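Local coordinates for protein putative NADPH:quinone reductase (Bacillus thuringiensis, PDB 3GMS) that is probably an NADPH-dependent quinone reductase of the medium-chain alcohol dehydrogenase type, pairing a GroES-like domain with a Rossmann-type nucleotide-binding domain, at residues Leu7-Phe13 / Ile60-Pro66; Ile65-Glu69 / Glu96-Gln100; Pro16-Leu20 / Val310-Val314. One frame throughout, in Å; residues are numbered along the deposited sequence.

Interaction 1: Leu7-Phe13 / Ile60-Pro66; sequences LIQFHKF and IPLPNIP
F10 and N64 form a single antiparallel bridge as a hydrogen-bonded pair: F10 N donates to N64 O and N64 N returns the bond to F10 O, both 3.1 Å long. CH···O contacts, Q9 CA to N64 O and I65 CA to I8 O, continue the approach on the side toward L7. I8 O, buried here, has no hydrogen-bond partner.

The F10 ring runs beside the N64 side chain. L62 CD2 meets F10 CE1 obliquely at 3.6 Å, while P66 CG comes to the ring edge near CE2, 3.9 Å away. With chi1 at 53°, F10 CG sits between its own N and carbonyl carbon, and this turns the ring in beside the 60-66 loop.

The bridge ties the N-terminal strand 4-10, whose regular partner is the antiparallel strand 20-26, to an irregular loop of the GroES-like domain. Three prolines, P61, P63 and P66, with a cis peptide bond before P63, suit that loop to a path that is neither helix nor strand.

P63 serves two polar residues with its apolar ring. Its CB lies over one face of the H11 imidazole, 4.0 Å from the centroid, in a CH-pi contact, and it also touches Q9 CG at 3.6 Å. The polar ends of Q9 and H11 are both held by E23 on strand 20-26.

L62 CD1 covers one face of the F13 ring, 4.1 Å from its centroid, whereas I60 O stands at the edge near CZ. At the other end L7 CD1 and I65 CD1 meet at 3.7 Å, their side chains crossing nearly at right angles.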
ATOM      1  N   LEU A   7      10.929   7.585  19.239  1.00 23.99           N
ATOM      2  CA  LEU A   7       9.662   7.388  18.506  1.00 24.77           C
ATOM      3  C   LEU A   7       9.227   8.676  17.886  1.00 24.15           C
ATOM      4  O   LEU A   7       9.545   9.740  18.409  1.00 25.96           O
ATOM      5  CB  LEU A   7       8.540   6.920  19.424  1.00 25.05           C
ATOM      6  CG  LEU A   7       7.989   7.866  20.499  1.00 27.16           C
ATOM      7  CD1 LEU A   7       6.479   7.670  20.730  1.00 29.16           C
ATOM      8  CD2 LEU A   7       8.728   7.605  21.788  1.00 27.53           C
ATOM      9  N   ILE A   8       8.502   8.578  16.770  1.00 23.14           N
ATOM     10  CA  ILE A   8       7.817   9.734  16.204  1.00 22.90           C
ATOM     11  C   ILE A   8       6.348   9.632  16.619  1.00 23.27           C
ATOM     12  O   ILE A   8       5.733   8.579  16.457  1.00 23.66           O
ATOM     13  CB  ILE A   8       7.895   9.750  14.645  1.00 21.53           C
ATOM     14  CG1 ILE A   8       9.350   9.674  14.161  1.00 24.09           C
ATOM     15  CG2 ILE A   8       7.183  10.962  14.099  1.00 22.29           C
ATOM     16  CD1 ILE A   8      10.271  10.731  14.758  1.00 24.49           C
ATOM     17  N   GLN A   9       5.791  10.726  17.142  1.00 23.51           N
ATOM     18  CA  GLN A   9       4.443  10.771  17.677  1.00 25.67           C
ATOM     19  C   GLN A   9       3.777  12.084  17.263  1.00 25.87           C
ATOM     20  O   GLN A   9       4.486  13.074  17.037  1.00 25.71           O
ATOM     21  CB  GLN A   9       4.567  10.733  19.214  1.00 27.11           C
ATOM     22  CG  GLN A   9       3.319  10.560  19.937  1.00 31.73           C
ATOM     23  CD  GLN A   9       3.488   9.704  21.183  1.00 31.22           C
ATOM     24  OE1 GLN A   9       3.014   8.580  21.222  1.00 36.51           O
ATOM     25  NE2 GLN A   9       4.135  10.243  22.211  1.00 33.33           N
ATOM     26  N   PHE A  10       2.450  12.080  17.125  1.00 25.88           N
ATOM     27  CA  PHE A  10       1.657  13.311  17.046  1.00 26.64           C
ATOM     28  C   PHE A  10       0.571  13.253  18.095  1.00 27.86           C
ATOM     29  O   PHE A  10      -0.014  12.200  18.339  1.00 27.23           O
ATOM     30  CB  PHE A  10       1.036  13.571  15.664  1.00 26.56           C
ATOM     31  CG  PHE A  10       0.217  12.412  15.113  1.00 28.28           C
ATOM     32  CD1 PHE A  10      -1.165  12.472  15.099  1.00 28.37           C
ATOM     33  CD2 PHE A  10       0.853  11.289  14.565  1.00 26.63           C
ATOM     34  CE1 PHE A  10      -1.929  11.411  14.588  1.00 26.80           C
ATOM     35  CE2 PHE A  10       0.106  10.221  14.056  1.00 27.90           C
ATOM     36  CZ  PHE A  10      -1.280  10.287  14.051  1.00 25.21           C
ATOM     37  N   HIS A  11       0.319  14.403  18.702  1.00 27.75           N
ATOM     38  CA  HIS A  11      -0.641  14.512  19.816  1.00 28.70           C
ATOM     39  C   HIS A  11      -1.945  15.145  19.353  1.00 27.52           C
ATOM     40  O   HIS A  11      -2.945  15.051  20.050  1.00 28.75           O
ATOM     41  CB  HIS A  11      -0.032  15.311  20.969  1.00 28.86           C
ATOM     42  CG  HIS A  11       1.186  14.683  21.556  1.00 29.31           C
ATOM     43  ND1 HIS A  11       1.165  13.963  22.731  1.00 29.96           N
ATOM     44  CD2 HIS A  11       2.469  14.667  21.127  1.00 30.13           C
ATOM     45  CE1 HIS A  11       2.380  13.518  22.992  1.00 30.85           C
ATOM     46  NE2 HIS A  11       3.192  13.941  22.040  1.00 30.89           N
ATOM     47  N   LYS A  12      -1.926  15.756  18.170  1.00 27.15           N
ATOM     48  CA  LYS A  12      -3.122  16.277  17.541  1.00 27.78           C
ATOM     49  C   LYS A  12      -3.068  15.932  16.061  1.00 28.05           C
ATOM     50  O   LYS A  12      -1.971  15.729  15.501  1.00 27.63           O
ATOM     51  CB  LYS A  12      -3.196  17.822  17.680  1.00 27.20           C
ATOM     52  CG  LYS A  12      -3.132  18.345  19.096  1.00 28.01           C
ATOM     53  CD  LYS A  12      -3.558  19.822  19.047  1.00 30.26           C
ATOM     54  CE  LYS A  12      -3.681  20.416  20.445  1.00 27.78           C
ATOM     55  NZ  LYS A  12      -2.350  20.666  21.078  1.00 25.39           N
ATOM     56  N   PHE A  13      -4.232  15.862  15.424  1.00 27.52           N
ATOM     57  CA  PHE A  13      -4.273  15.726  13.980  1.00 28.32           C
ATOM     58  C   PHE A  13      -3.938  17.081  13.359  1.00 29.25           C
ATOM     59  O   PHE A  13      -4.138  18.128  13.990  1.00 29.75           O
ATOM     60  CB  PHE A  13      -5.653  15.251  13.500  1.00 27.33           C
ATOM     61  CG  PHE A  13      -6.072  13.901  14.041  1.00 28.88           C
ATOM     62  CD1 PHE A  13      -5.326  12.745  13.770  1.00 28.46           C
ATOM     63  CD2 PHE A  13      -7.256  13.783  14.790  1.00 31.14           C
ATOM     64  CE1 PHE A  13      -5.735  11.488  14.263  1.00 27.27           C
ATOM     65  CE2 PHE A  13      -7.677  12.531  15.286  1.00 32.92           C
ATOM     66  CZ  PHE A  13      -6.917  11.384  15.012  1.00 31.18           C
ATOM     67  N   ILE A  60      -8.588   6.512  15.227  1.00 42.39           N
ATOM     68  CA  ILE A  60      -7.175   6.630  15.621  1.00 40.10           C
ATOM     69  C   ILE A  60      -7.080   7.415  16.926  1.00 38.51           C
ATOM     70  O   ILE A  60      -7.341   8.609  16.915  1.00 37.99           O
ATOM     71  CB  ILE A  60      -6.288   7.355  14.549  1.00 39.58           C
ATOM     72  CG1 ILE A  60      -6.510   6.798  13.119  1.00 40.68           C
ATOM     73  CG2 ILE A  60      -4.825   7.309  14.964  1.00 37.89           C
ATOM     74  CD1 ILE A  60      -5.746   5.481  12.778  1.00 40.38           C
ATOM     75  N   PRO A  61      -6.705   6.748  18.035  1.00 37.17           N
ATOM     76  CA  PRO A  61      -6.504   7.373  19.344  1.00 36.15           C
ATOM     77  C   PRO A  61      -5.272   8.246  19.290  1.00 35.49           C
ATOM     78  O   PRO A  61      -4.323   7.915  18.560  1.00 35.10           O
ATOM     79  CB  PRO A  61      -6.187   6.185  20.274  1.00 36.29           C
ATOM     80  CG  PRO A  61      -6.579   4.988  19.544  1.00 36.69           C
ATOM     81  CD  PRO A  61      -6.434   5.300  18.084  1.00 37.45           C
ATOM     82  N   LEU A  62      -5.285   9.342  20.047  1.00 33.70           N
ATOM     83  CA  LEU A  62      -4.126  10.224  20.185  1.00 32.41           C
ATOM     84  C   LEU A  62      -3.548  10.074  21.582  1.00 31.61           C
ATOM     85  O   LEU A  62      -4.302   9.858  22.528  1.00 32.95           O
ATOM     86  CB  LEU A  62      -4.530  11.678  19.942  1.00 32.13           C
ATOM     87  CG  LEU A  62      -4.994  11.991  18.519  1.00 32.78           C
ATOM     88  CD1 LEU A  62      -5.730  13.326  18.490  1.00 33.41           C
ATOM     89  CD2 LEU A  62      -3.764  11.992  17.588  1.00 33.73           C
ATOM     90  N   PRO A  63      -2.214  10.151  21.727  1.00 30.63           N
ATOM     91  CA  PRO A  63      -1.277  10.376  20.650  1.00 29.06           C
ATOM     92  C   PRO A  63      -1.070   9.082  19.859  1.00 28.85           C
ATOM     93  O   PRO A  63      -1.421   7.985  20.346  1.00 27.16           O
ATOM     94  CB  PRO A  63      -0.001  10.760  21.379  1.00 29.73           C
ATOM     95  CG  PRO A  63      -0.055   9.949  22.681  1.00 30.17           C
ATOM     96  CD  PRO A  63      -1.536   9.888  23.018  1.00 30.89           C
ATOM     97  N   ASN A  64      -0.481   9.201  18.669  1.00 26.79           N
ATOM     98  CA  ASN A  64      -0.311   8.008  17.852  1.00 25.69           C
ATOM     99  C   ASN A  64       1.060   8.000  17.203  1.00 25.14           C
ATOM    100  O   ASN A  64       1.620   9.076  16.922  1.00 25.26           O
ATOM    101  CB  ASN A  64      -1.400   8.001  16.776  1.00 26.54           C
ATOM    102  CG  ASN A  64      -1.221   6.880  15.774  1.00 29.03           C
ATOM    103  OD1 ASN A  64      -0.723   7.092  14.645  1.00 28.77           O
ATOM    104  ND2 ASN A  64      -1.572   5.659  16.198  1.00 30.67           N
ATOM    105  N   ILE A  65       1.590   6.800  16.957  1.00 22.32           N
ATOM    106  CA  ILE A  65       2.883   6.640  16.244  1.00 22.96           C
ATOM    107  C   ILE A  65       2.572   6.269  14.789  1.00 21.66           C
ATOM    108  O   ILE A  65       1.918   5.269  14.559  1.00 21.64           O
ATOM    109  CB  ILE A  65       3.783   5.578  16.893  1.00 22.97           C
ATOM    110  CG1 ILE A  65       4.109   5.981  18.343  1.00 26.63           C
ATOM    111  CG2 ILE A  65       5.105   5.450  16.124  1.00 23.01           C
ATOM    112  CD1 ILE A  65       4.677   4.843  19.202  1.00 28.52           C
ATOM    113  N   PRO A  66       2.996   7.089  13.807  1.00 21.80           N
ATOM    114  CA  PRO A  66       2.608   6.689  12.446  1.00 21.81           C
ATOM    115  C   PRO A  66       3.416   5.499  11.872  1.00 21.19           C
ATOM    116  O   PRO A  66       4.446   5.108  12.427  1.00 20.34           O
ATOM    117  CB  PRO A  66       2.948   7.903  11.578  1.00 21.13           C
ATOM    118  CG  PRO A  66       3.462   8.948  12.467  1.00 24.43           C
ATOM    119  CD  PRO A  66       3.684   8.400  13.843  1.00 22.40           C
TER

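Interaction 2: Ile65-Glu69 / Glu96-Gln100; sequences IPGYE and EGTWQ
Backbone hydrogen bonds join P66 and G67 to T98 and W99, the latter the centre of an inverse gamma turn. W99 N donates to P66 O at 2.9 Å and T98 N to G67 O at 3.0 Å.

One side-chain hydroxyl also crosses between the loops: T98 OG1 donates to E69 O at 2.8 Å. A chi1 of 63° swings OG1 toward the 65-69 loop. Water 1 spans G67 O and E96 O, and water 2 accepts from E69 N and, weakly, from W99 NE1.

Among apolar contacts, the indole of W99 offers one face to two residues. P66 CB lies over the six-membered ring, 4.0 Å from its centroid, and G67 CA over the five-membered ring at 3.7 Å. Glycine suits position 67: its CA sits close against the indole, and a phi of 105° comes readily to it. G97 CA makes a CA-H···O contact with I65 O at 3.3 Å, as bare glycine allows. I65 CD1 packs on the Q100 amide, which is held by NE2 bonding to G97 O at 2.9 Å and by OE1 bonding to K25.

The contact joins two loops of the GroES-like domain. Because backbone carbonyls accept all three direct hydrogen bonds, the join depends largely on the course of the main chain, with the indole face laid over the P66 ring and G67 CA.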
ATOM      1  N   ILE A  65       1.590   6.800  16.957  1.00 22.32           N
ATOM      2  CA  ILE A  65       2.883   6.640  16.244  1.00 22.96           C
ATOM      3  C   ILE A  65       2.572   6.269  14.789  1.00 21.66           C
ATOM      4  O   ILE A  65       1.918   5.269  14.559  1.00 21.64           O
ATOM      5  CB  ILE A  65       3.783   5.578  16.893  1.00 22.97           C
ATOM      6  CG1 ILE A  65       4.109   5.981  18.343  1.00 26.63           C
ATOM      7  CG2 ILE A  65       5.105   5.450  16.124  1.00 23.01           C
ATOM      8  CD1 ILE A  65       4.677   4.843  19.202  1.00 28.52           C
ATOM      9  N   PRO A  66       2.996   7.089  13.807  1.00 21.80           N
ATOM     10  CA  PRO A  66       2.608   6.689  12.446  1.00 21.81           C
ATOM     11  C   PRO A  66       3.416   5.499  11.872  1.00 21.19           C
ATOM     12  O   PRO A  66       4.446   5.108  12.427  1.00 20.34           O
ATOM     13  CB  PRO A  66       2.948   7.903  11.578  1.00 21.13           C
ATOM     14  CG  PRO A  66       3.462   8.948  12.467  1.00 24.43           C
ATOM     15  CD  PRO A  66       3.684   8.400  13.843  1.00 22.40           C
ATOM     16  N   GLY A  67       2.984   5.016  10.706  1.00 20.98           N
ATOM     17  CA  GLY A  67       3.726   3.968  10.002  1.00 20.66           C
ATOM     18  C   GLY A  67       3.093   2.589  10.077  1.00 19.42           C
ATOM     19  O   GLY A  67       2.882   2.010  11.151  1.00 20.07           O
ATOM     20  N   TYR A  68       2.784   2.058   8.909  1.00 20.10           N
ATOM     21  CA  TYR A  68       2.156   0.725   8.835  1.00 18.47           C
ATOM     22  C   TYR A  68       3.110  -0.355   8.462  1.00 19.25           C
ATOM     23  O   TYR A  68       2.766  -1.556   8.587  1.00 18.84           O
ATOM     24  CB  TYR A  68       0.960   0.696   7.857  1.00 19.23           C
ATOM     25  CG  TYR A  68      -0.222   1.415   8.411  1.00 21.80           C
ATOM     26  CD1 TYR A  68      -1.027   0.825   9.381  1.00 27.19           C
ATOM     27  CD2 TYR A  68      -0.486   2.730   8.045  1.00 23.93           C
ATOM     28  CE1 TYR A  68      -2.133   1.482   9.914  1.00 28.63           C
ATOM     29  CE2 TYR A  68      -1.612   3.405   8.569  1.00 26.00           C
ATOM     30  CZ  TYR A  68      -2.410   2.779   9.503  1.00 29.00           C
ATOM     31  OH  TYR A  68      -3.492   3.426  10.059  1.00 30.10           O
ATOM     32  N   GLU A  69       4.271  -0.003   7.933  1.00 19.59           N
ATOM     33  CA  GLU A  69       5.171  -1.085   7.510  1.00 19.78           C
ATOM     34  C   GLU A  69       6.668  -0.798   7.698  1.00 19.58           C
ATOM     35  O   GLU A  69       7.067   0.304   8.103  1.00 18.76           O
ATOM     36  CB  GLU A  69       4.831  -1.584   6.098  1.00 21.29           C
ATOM     37  CG  GLU A  69       5.202  -0.664   5.000  1.00 23.43           C
ATOM     38  CD  GLU A  69       4.940  -1.261   3.610  1.00 26.37           C
ATOM     39  OE1 GLU A  69       4.395  -0.520   2.804  1.00 26.07           O
ATOM     40  OE2 GLU A  69       5.304  -2.431   3.303  1.00 25.04           O
ATOM     41  N   GLU A  96       2.171  -2.048  16.743  1.00 21.89           N
ATOM     42  CA  GLU A  96       2.450  -0.636  16.948  1.00 22.22           C
ATOM     43  C   GLU A  96       2.867   0.084  15.680  1.00 21.20           C
ATOM     44  O   GLU A  96       3.312  -0.530  14.717  1.00 20.14           O
ATOM     45  CB  GLU A  96       3.553  -0.446  17.989  1.00 23.37           C
ATOM     46  CG  GLU A  96       3.134  -0.964  19.352  1.00 26.33           C
ATOM     47  CD  GLU A  96       4.257  -0.875  20.347  1.00 30.75           C
ATOM     48  OE1 GLU A  96       5.425  -1.102  19.967  1.00 31.04           O
ATOM     49  OE2 GLU A  96       3.946  -0.579  21.521  1.00 30.37           O
ATOM     50  N   GLY A  97       2.768   1.420  15.726  1.00 21.36           N
ATOM     51  CA  GLY A  97       3.297   2.248  14.644  1.00 19.42           C
ATOM     52  C   GLY A  97       4.747   1.989  14.377  1.00 18.91           C
ATOM     53  O   GLY A  97       5.545   1.774  15.296  1.00 19.85           O
ATOM     54  N   THR A  98       5.132   2.018  13.110  1.00 18.70           N
ATOM     55  CA  THR A  98       6.491   1.585  12.800  1.00 18.86           C
ATOM     56  C   THR A  98       7.515   2.673  12.790  1.00 18.04           C
ATOM     57  O   THR A  98       8.717   2.386  12.693  1.00 20.06           O
ATOM     58  CB  THR A  98       6.572   0.828  11.475  1.00 18.77           C
ATOM     59  OG1 THR A  98       6.188   1.709  10.405  1.00 18.02           O
ATOM     60  CG2 THR A  98       5.679  -0.469  11.460  1.00 19.36           C
ATOM     61  N   TRP A  99       7.093   3.941  12.828  1.00 19.07           N
ATOM     62  CA  TRP A  99       8.093   4.984  12.780  1.00 19.29           C
ATOM     63  C   TRP A  99       8.671   5.239  14.159  1.00 21.18           C
ATOM     64  O   TRP A  99       8.489   6.324  14.742  1.00 21.61           O
ATOM     65  CB  TRP A  99       7.502   6.264  12.242  1.00 19.33           C
ATOM     66  CG  TRP A  99       7.069   6.163  10.793  1.00 18.58           C
ATOM     67  CD1 TRP A  99       7.039   5.054   9.989  1.00 18.97           C
ATOM     68  CD2 TRP A  99       6.556   7.253  10.011  1.00 20.70           C
ATOM     69  NE1 TRP A  99       6.561   5.415   8.700  1.00 19.79           N
ATOM     70  CE2 TRP A  99       6.263   6.756   8.718  1.00 20.44           C
ATOM     71  CE3 TRP A  99       6.344   8.613  10.282  1.00 22.44           C
ATOM     72  CZ2 TRP A  99       5.736   7.574   7.701  1.00 23.49           C
ATOM     73  CZ3 TRP A  99       5.820   9.422   9.273  1.00 23.66           C
ATOM     74  CH2 TRP A  99       5.531   8.897   8.008  1.00 22.13           C
ATOM     75  N   GLN A 100       9.330   4.219  14.671  1.00 20.87           N
ATOM     76  CA  GLN A 100       9.971   4.304  15.975  1.00 22.02           C
ATOM     77  C   GLN A 100      11.101   3.301  16.021  1.00 22.92           C
ATOM     78  O   GLN A 100      11.219   2.434  15.157  1.00 23.09           O
ATOM     79  CB  GLN A 100       8.955   4.057  17.121  1.00 21.67           C
ATOM     80  CG  GLN A 100       8.343   2.698  17.135  1.00 24.35           C
ATOM     81  CD  GLN A 100       7.398   2.501  18.338  1.00 23.95           C
ATOM     82  OE1 GLN A 100       7.698   2.949  19.462  1.00 23.94           O
ATOM     83  NE2 GLN A 100       6.252   1.845  18.100  1.00 22.51           N
TER
HETATM   84  O   HOH W   1       1.745  -0.425  12.399  1.00 36.68           O
HETATM   85  O   HOH W   2       5.378   2.877   6.944  1.00 24.03           O

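Interaction 3: Pro16-Leu20 / Val310-Val314; sequences PKDVL and VKAAV
P16, the first residue of the short helix 16-19, touches the helix beginning at V310 through its ring: P16 CB lies 3.9 Å from V314 CG1. Proline fits a first turn, where its missing N-H costs no helical bond. P16 O also accepts from both V19 N and L20 N, closing the single turn.

K17 contributes its carbonyl. K311 NZ donates to K17 O at 2.9 Å, the nitrogen tilted 30° from the carbonyl plane. The lysine gets there with a chain extended beyond CG, so that its long methylene run crosses from helix 310-318 to the one-turn helix 16-19.

L20 is the first residue to leave helical geometry, and its side chain turns inward. Its CD1 approaches V310 CG2 at 4.2 Å and V314 CG2 at 4.3 Å; these valines are one helical turn apart, so both face the leucine. L20 O, meanwhile, lies 3.1 Å from K311 CE. I8 and F10 of strand 4-10 also touch L20, and W99 touches V310.

The contact packs the turn between the paired strands 4-10 and 20-26 against a helix from near the C-terminus. A branched leucine and two valines fill the buried side, while the solvent-facing side is spanned by the K311 chain. The ammonium of K311 grips a main-chain carbonyl, so the polar link does not depend on the K17 side chain.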
ATOM      1  N   PRO A  16       1.237  17.107   8.820  1.00 30.92           N
ATOM      2  CA  PRO A  16       2.334  16.419   9.506  1.00 31.27           C
ATOM      3  C   PRO A  16       3.475  17.376   9.879  1.00 30.99           C
ATOM      4  O   PRO A  16       4.104  17.226  10.941  1.00 30.43           O
ATOM      5  CB  PRO A  16       2.784  15.374   8.473  1.00 30.65           C
ATOM      6  CG  PRO A  16       1.531  15.048   7.719  1.00 30.18           C
ATOM      7  CD  PRO A  16       0.837  16.420   7.578  1.00 31.79           C
ATOM      8  N   LYS A  17       3.725  18.388   9.050  1.00 32.52           N
ATOM      9  CA  LYS A  17       4.797  19.347   9.394  1.00 34.34           C
ATOM     10  C   LYS A  17       4.561  20.090  10.728  1.00 33.94           C
ATOM     11  O   LYS A  17       5.515  20.530  11.389  1.00 35.17           O
ATOM     12  CB  LYS A  17       4.996  20.363   8.260  1.00 35.72           C
ATOM     13  CG  LYS A  17       3.942  21.485   8.249  1.00 39.09           C
ATOM     14  CD  LYS A  17       3.696  22.022   6.846  1.00 43.18           C
ATOM     15  CE  LYS A  17       4.862  22.855   6.369  1.00 46.00           C
ATOM     16  NZ  LYS A  17       4.876  22.962   4.874  1.00 47.41           N
ATOM     17  N   ASP A  18       3.294  20.234  11.111  1.00 33.84           N
ATOM     18  CA  ASP A  18       2.914  20.940  12.349  1.00 33.45           C
ATOM     19  C   ASP A  18       2.872  20.024  13.569  1.00 32.75           C
ATOM     20  O   ASP A  18       3.151  20.471  14.680  1.00 32.84           O
ATOM     21  CB  ASP A  18       1.572  21.657  12.165  1.00 34.62           C
ATOM     22  CG  ASP A  18       1.653  22.781  11.143  1.00 35.28           C
ATOM     23  OD1 ASP A  18       2.673  23.488  11.173  1.00 38.37           O
ATOM     24  OD2 ASP A  18       0.723  22.964  10.329  1.00 37.62           O
ATOM     25  N   VAL A  19       2.554  18.739  13.366  1.00 30.53           N
ATOM     26  CA  VAL A  19       2.215  17.884  14.517  1.00 29.24           C
ATOM     27  C   VAL A  19       3.185  16.768  14.874  1.00 28.77           C
ATOM     28  O   VAL A  19       3.167  16.293  16.002  1.00 28.29           O
ATOM     29  CB  VAL A  19       0.758  17.333  14.418  1.00 28.93           C
ATOM     30  CG1 VAL A  19      -0.263  18.507  14.398  1.00 27.56           C
ATOM     31  CG2 VAL A  19       0.584  16.470  13.160  1.00 27.16           C
ATOM     32  N   LEU A  20       4.062  16.385  13.945  1.00 28.34           N
ATOM     33  CA  LEU A  20       4.989  15.297  14.213  1.00 28.04           C
ATOM     34  C   LEU A  20       6.080  15.735  15.194  1.00 28.87           C
ATOM     35  O   LEU A  20       6.672  16.808  15.026  1.00 28.62           O
ATOM     36  CB  LEU A  20       5.609  14.753  12.915  1.00 27.31           C
ATOM     37  CG  LEU A  20       4.644  14.011  11.978  1.00 27.27           C
ATOM     38  CD1 LEU A  20       5.298  13.637  10.688  1.00 26.47           C
ATOM     39  CD2 LEU A  20       4.071  12.772  12.661  1.00 25.09           C
ATOM     40  N   VAL A 310      12.425  13.180  10.246  1.00 24.20           N
ATOM     41  CA  VAL A 310      11.130  12.848   9.613  1.00 23.81           C
ATOM     42  C   VAL A 310      10.450  14.039   8.959  1.00 23.87           C
ATOM     43  O   VAL A 310       9.892  13.938   7.854  1.00 23.33           O
ATOM     44  CB  VAL A 310      10.188  12.144  10.647  1.00 23.73           C
ATOM     45  CG1 VAL A 310       9.891  13.098  11.821  1.00 22.38           C
ATOM     46  CG2 VAL A 310       8.891  11.656   9.980  1.00 22.17           C
ATOM     47  N   LYS A 311      10.505  15.215   9.594  1.00 25.49           N
ATOM     48  CA  LYS A 311       9.817  16.342   8.976  1.00 27.02           C
ATOM     49  C   LYS A 311      10.343  16.652   7.580  1.00 26.04           C
ATOM     50  O   LYS A 311       9.560  16.890   6.674  1.00 26.41           O
ATOM     51  CB  LYS A 311       9.863  17.585   9.857  1.00 28.09           C
ATOM     52  CG  LYS A 311       8.957  17.441  11.066  1.00 32.04           C
ATOM     53  CD  LYS A 311       8.981  18.726  11.891  1.00 39.39           C
ATOM     54  CE  LYS A 311       7.834  18.735  12.889  1.00 41.09           C
ATOM     55  NZ  LYS A 311       7.588  20.122  13.423  1.00 45.58           N
ATOM     56  N   ALA A 312      11.658  16.621   7.417  1.00 26.58           N
ATOM     57  CA  ALA A 312      12.265  16.899   6.087  1.00 25.99           C
ATOM     58  C   ALA A 312      11.819  15.830   5.099  1.00 25.08           C
ATOM     59  O   ALA A 312      11.486  16.106   3.954  1.00 24.36           O
ATOM     60  CB  ALA A 312      13.790  16.953   6.181  1.00 25.71           C
ATOM     61  N   ALA A 313      11.806  14.598   5.566  1.00 24.90           N
ATOM     62  CA  ALA A 313      11.423  13.470   4.715  1.00 24.70           C
ATOM     63  C   ALA A 313       9.983  13.588   4.226  1.00 24.80           C
ATOM     64  O   ALA A 313       9.674  13.364   3.055  1.00 24.56           O
ATOM     65  CB  ALA A 313      11.665  12.129   5.463  1.00 24.34           C
ATOM     66  N   VAL A 314       9.091  13.958   5.138  1.00 26.30           N
ATOM     67  CA  VAL A 314       7.690  14.069   4.795  1.00 26.47           C
ATOM     68  C   VAL A 314       7.480  15.178   3.787  1.00 28.00           C
ATOM     69  O   VAL A 314       6.740  14.984   2.829  1.00 27.68           O
ATOM     70  CB  VAL A 314       6.779  14.169   6.066  1.00 27.41           C
ATOM     71  CG1 VAL A 314       5.361  14.521   5.667  1.00 29.46           C
ATOM     72  CG2 VAL A 314       6.796  12.817   6.796  1.00 25.26           C
TER

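In the fold
All three contacts lie on the same side of the chain's centre. Interactions 1 and 2 are about 10 Å apart between centres, 1 and 3 about 12 Å, and 2 and 3 about 14 Å. Interactions 1 and 2 share I65 and P66. Along the chain the segments of 1 and 3 alternate, and both of 2 lie between residues 20 and 310. Strand 4-10 and helix 16-19 follow each other in sequence and enter interactions 1 and 3, while the partner helix 310-318 comes from near the C-terminus. L20, V310, W99, P66 and I8 meet where the three contacts adjoin. The two ends of the chain are thus packed together against loops of the GroES-like domain.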